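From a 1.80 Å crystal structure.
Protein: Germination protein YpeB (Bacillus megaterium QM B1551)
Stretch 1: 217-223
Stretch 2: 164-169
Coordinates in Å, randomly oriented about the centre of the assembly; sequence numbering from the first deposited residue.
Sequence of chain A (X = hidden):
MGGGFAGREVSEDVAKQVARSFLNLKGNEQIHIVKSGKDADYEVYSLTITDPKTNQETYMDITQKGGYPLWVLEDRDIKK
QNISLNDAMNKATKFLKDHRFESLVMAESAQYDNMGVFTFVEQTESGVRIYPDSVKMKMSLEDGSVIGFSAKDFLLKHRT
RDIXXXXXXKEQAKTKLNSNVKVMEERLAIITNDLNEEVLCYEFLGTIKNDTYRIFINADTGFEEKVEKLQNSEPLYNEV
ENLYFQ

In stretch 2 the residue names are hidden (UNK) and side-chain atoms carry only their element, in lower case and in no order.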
ATOM      1  N   ILE A 217     -13.515 -15.755   4.120  1.00 21.54           N
ATOM      2  CA  ILE A 217     -14.543 -16.772   3.828  1.00 22.13           C
ATOM      3  C   ILE A 217     -15.335 -16.344   2.584  1.00 23.34           C
ATOM      4  O   ILE A 217     -15.879 -15.239   2.538  1.00 24.64           O
ATOM      5  CB  ILE A 217     -15.510 -16.961   5.019  1.00 25.88           C
ATOM      6  CG1 ILE A 217     -14.784 -17.476   6.263  1.00 23.17           C
ATOM      7  CG2 ILE A 217     -16.695 -17.897   4.670  1.00 27.52           C
ATOM      8  CD1 ILE A 217     -14.033 -18.765   6.070  1.00 27.86           C
ATOM      9  N   ASN A 218     -15.368 -17.203   1.564  1.00 21.74           N
ATOM     10  CA  ASN A 218     -16.072 -16.896   0.318  1.00 25.70           C
ATOM     11  C   ASN A 218     -17.539 -16.509   0.598  1.00 26.44           C
ATOM     12  O   ASN A 218     -18.241 -17.229   1.309  1.00 26.11           O
ATOM     13  CB  ASN A 218     -16.009 -18.106  -0.642  1.00 24.76           C
ATOM     14  CG  ASN A 218     -16.561 -17.777  -2.030  1.00 32.51           C
ATOM     15  OD1 ASN A 218     -17.756 -17.521  -2.198  1.00 29.71           O
ATOM     16  ND2 ASN A 218     -15.685 -17.778  -3.027  1.00 29.88           N
ATOM     17  N   ALA A 219     -17.994 -15.368   0.072  1.00 22.72           N
ATOM     18  CA  ALA A 219     -19.336 -14.834   0.410  1.00 20.33           C
ATOM     19  C   ALA A 219     -20.467 -15.534  -0.344  1.00 25.75           C
ATOM     20  O   ALA A 219     -21.640 -15.216  -0.115  1.00 29.97           O
ATOM     21  CB  ALA A 219     -19.398 -13.338   0.137  1.00 22.65           C
ATOM     22  N   ASP A 220     -20.115 -16.450  -1.253  1.00 24.73           N
ATOM     23  CA  ASP A 220     -21.126 -17.251  -1.977  1.00 26.36           C
ATOM     24  C   ASP A 220     -21.185 -18.681  -1.470  1.00 27.15           C
ATOM     25  O   ASP A 220     -22.266 -19.246  -1.342  1.00 28.06           O
ATOM     26  CB  ASP A 220     -20.844 -17.249  -3.488  1.00 29.59           C
ATOM     27  CG  ASP A 220     -21.102 -15.878  -4.134  1.00 42.66           C
ATOM     28  OD1 ASP A 220     -21.685 -14.997  -3.465  1.00 36.45           O
ATOM     29  OD2 ASP A 220     -20.719 -15.683  -5.309  1.00 51.60           O
ATOM     30  N   THR A 221     -20.019 -19.281  -1.201  1.00 25.69           N
ATOM     31  CA  THR A 221     -19.963 -20.694  -0.815  1.00 27.49           C
ATOM     32  C   THR A 221     -19.757 -20.940   0.680  1.00 26.64           C
ATOM     33  O   THR A 221     -19.991 -22.044   1.180  1.00 27.05           O
ATOM     34  CB  THR A 221     -18.795 -21.437  -1.540  1.00 31.96           C
ATOM     35  OG1 THR A 221     -17.542 -20.845  -1.161  1.00 29.10           O
ATOM     36  CG2 THR A 221     -18.939 -21.392  -3.049  1.00 31.28           C
ATOM     37  N   GLY A 222     -19.196 -19.951   1.372  1.00 26.21           N
ATOM     38  CA  GLY A 222     -18.758 -20.175   2.736  1.00 27.83           C
ATOM     39  C   GLY A 222     -17.440 -20.933   2.905  1.00 30.47           C
ATOM     40  O   GLY A 222     -17.070 -21.248   4.031  1.00 29.64           O
ATOM     41  N   PHE A 223     -16.716 -21.205   1.819  1.00 24.59           N
ATOM     42  CA  PHE A 223     -15.458 -21.935   1.911  1.00 26.87           C
ATOM     43  C   PHE A 223     -14.310 -20.953   2.200  1.00 21.13           C
ATOM     44  O   PHE A 223     -14.367 -19.792   1.806  1.00 24.61           O
ATOM     45  CB  PHE A 223     -15.134 -22.707   0.623  1.00 25.46           C
ATOM     46  CG  PHE A 223     -16.214 -23.694   0.204  1.00 27.73           C
ATOM     47  CD1 PHE A 223     -16.993 -24.336   1.156  1.00 25.33           C
ATOM     48  CD2 PHE A 223     -16.423 -23.987  -1.142  1.00 28.36           C
ATOM     49  CE1 PHE A 223     -17.994 -25.256   0.763  1.00 31.11           C
ATOM     50  CE2 PHE A 223     -17.434 -24.914  -1.543  1.00 26.16           C
ATOM     51  CZ  PHE A 223     -18.202 -25.536  -0.577  1.00 28.78           C
ATOM     52  N   UNK A 164     -20.890  -7.732  -6.352  1.00 51.03           N
ATOM     53  CA  UNK A 164     -22.107  -8.539  -6.220  1.00 55.44           C
ATOM     54  C   UNK A 164     -22.577  -8.635  -4.775  1.00 48.92           C
ATOM     55  O   UNK A 164     -21.813  -8.354  -3.846  1.00 39.83           O
ATOM     56  c   UNK A 164     -19.709  -8.571  -6.635  1.00 56.81           C
ATOM     57  c   UNK A 164     -20.223  -9.973  -6.422  1.00 64.74           C
ATOM     58  c   UNK A 164     -21.675  -9.914  -6.739  1.00 57.02           C
ATOM     59  N   UNK A 165     -23.827  -9.038  -4.597  1.00 46.84           N
ATOM     60  CA  UNK A 165     -24.380  -9.275  -3.274  1.00 49.28           C
ATOM     61  C   UNK A 165     -23.924 -10.645  -2.769  1.00 35.65           C
ATOM     62  O   UNK A 165     -23.851 -11.598  -3.547  1.00 48.35           O
ATOM     63  c   UNK A 165     -28.360  -7.740  -3.200  1.00 76.07           C
ATOM     64  c   UNK A 165     -26.581  -9.005  -1.965  1.00 64.68           C
ATOM     65  c   UNK A 165     -28.080  -8.789  -2.132  1.00 72.19           C
ATOM     66  c   UNK A 165     -25.910  -9.192  -3.315  1.00 55.11           C
ATOM     67  n   UNK A 165     -28.856  -6.451  -2.627  1.00 78.46           N
ATOM     68  N   UNK A 166     -23.611 -10.750  -1.470  1.00 37.12           N
ATOM     69  CA  UNK A 166     -23.278 -12.077  -0.947  1.00 37.38           C
ATOM     70  C   UNK A 166     -24.453 -13.004  -1.062  1.00 37.13           C
ATOM     71  O   UNK A 166     -25.599 -12.540  -0.987  1.00 37.56           O
ATOM     72  c   UNK A 166     -23.365  -9.684  -0.480  1.00 38.13           C
ATOM     73  c   UNK A 166     -22.958 -11.820   0.526  1.00 37.20           C
ATOM     74  c   UNK A 166     -22.588 -10.380   0.594  1.00 41.17           C
ATOM     75  N   UNK A 167     -24.176 -14.288  -1.228  1.00 30.42           N
ATOM     76  CA  UNK A 167     -25.225 -15.316  -1.208  1.00 34.63           C
ATOM     77  C   UNK A 167     -25.420 -15.907   0.197  1.00 32.14           C
ATOM     78  O   UNK A 167     -26.420 -16.598   0.447  1.00 33.34           O
ATOM     79  c   UNK A 167     -24.926 -16.468  -2.177  1.00 39.52           C
ATOM     80  c   UNK A 167     -25.205 -15.310  -5.827  1.00 67.48           C
ATOM     81  n   UNK A 167     -23.975 -14.484  -5.963  1.00 74.08           N
ATOM     82  c   UNK A 167     -25.626 -15.420  -4.374  1.00 61.31           C
ATOM     83  c   UNK A 167     -24.536 -16.106  -3.598  1.00 48.36           C
ATOM     84  N   UNK A 168     -24.470 -15.674   1.099  1.00 31.31           N
ATOM     85  CA  UNK A 168     -24.640 -16.093   2.489  1.00 31.41           C
ATOM     86  C   UNK A 168     -24.480 -14.878   3.394  1.00 28.68           C
ATOM     87  O   UNK A 168     -23.837 -13.899   3.026  1.00 28.04           O
ATOM     88  c   UNK A 168     -22.209 -16.664   3.053  1.00 33.66           C
ATOM     89  c   UNK A 168     -21.204 -17.713   3.585  1.00 32.30           C
ATOM     90  c   UNK A 168     -23.725 -18.411   1.961  1.00 29.29           C
ATOM     91  c   UNK A 168     -23.642 -17.206   2.918  1.00 33.41           C
ATOM     92  N   UNK A 169     -25.079 -14.945   4.580  1.00 31.43           N
ATOM     93  CA  UNK A 169     -25.050 -13.824   5.522  1.00 32.51           C
ATOM     94  C   UNK A 169     -23.733 -13.783   6.300  1.00 36.70           C
ATOM     95  O   UNK A 169     -22.985 -14.772   6.306  1.00 33.17           O
ATOM     96  o   UNK A 169     -25.951 -14.995   7.401  1.00 32.45           O
ATOM     97  c   UNK A 169     -26.212 -13.932   6.499  1.00 29.43           C
TER
HETATM   98  O   HOH W   1     -21.892 -12.836  -4.950  1.00 59.21           O

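Position 164 carries three side-chain carbons and no heteroatom. One of them lies bonding distance from the backbone N of the same residue, so the chain closes into a five-membered ring. The CA-to-CB bond points toward stretch 1, yet the side chain makes no contact. The ring identifies P164, with C-gamma endo pucker; P164 CG stays 5.8 Å from D220 OD2.

Position 165 has four carbons in an unbranched row ending in nitrogen. The CA-to-CB bond points away from stretch 1, and the nearest approach of the side chain is CB to D220 OD1, 7.2 Å; the backbone is what matters here, because its O accepts a hydrogen bond from water 1 (water O to the position's O, 2.7 Å). A linear four-carbon chain with a terminal nitrogen is lysine, K165.

Position 166 again shows three carbons returning to the backbone N. Its CB lies 3.9 Å from A219 CB, an apolar contact, and its CA lies 3.6 Å from A219 O. The ring closure gives P166, here with C-gamma exo pucker. Its backbone N, substituted by the ring, has no hydrogen to donate, so backbone donation to stretch 1 starts at the next residue.

Position 167 repeats the pattern of four carbons in a row and a terminal nitrogen, but this chain sets out toward stretch 1. Its second side-chain carbon comes within 3.1 Å of D220 OD1, and its nitrogen is 3.4 Å from the same oxygen. The atoms specify K167, with chi1 and chi2 both m, chi3 t and chi4 m. The NZ to D220 OD1 pair is a salt bridge whose hydrogen bond is weak at that length.

Position 168 has four carbons forked at the first, one arm being two carbons long. CA-to-CB points toward stretch 1. The end carbon of the longer arm lies 3.6 Å from G222 CA and 3.8 Å from N218 O, and the short-arm carbon lies 3.7 Å from D220 O. Beta-branching with unequal arms and no heteroatom means isoleucine, I168, with chi1 p and chi2 t. An ideal CB on G222 would sit only 3.5 Å from I168 CD1, a tight fit; the backbone angles of G222 (77/7) independently favour glycine.

Position 169 has one carbon followed by one oxygen. CA-to-CB points away from stretch 1, and the closest approach is CB to A219 O, 8.1 Å. This is S169, at an N-cap position, where its side chain caps a backbone N just past the stretch.

The contact centres on A219 O, which accepts from K167 N (2.9 Å, 135°) and I168 N (3.1 Å, 151°). Within stretch 1, N218 OD1 accepts from D220 N at 2.8 Å and T221 N at 3.0 Å, bracing the turn that presents this carbonyl. D220 OD1 adds a weak bond from K167 N (3.4 Å) and accepts from water 1 (water O to OD1, 2.6 Å), linking it to K165 O. Beside this polar cluster, I168 packs along the turn, and the two stretches together bury 302 Å².

Stretch 2 (164-169) PKPKIS
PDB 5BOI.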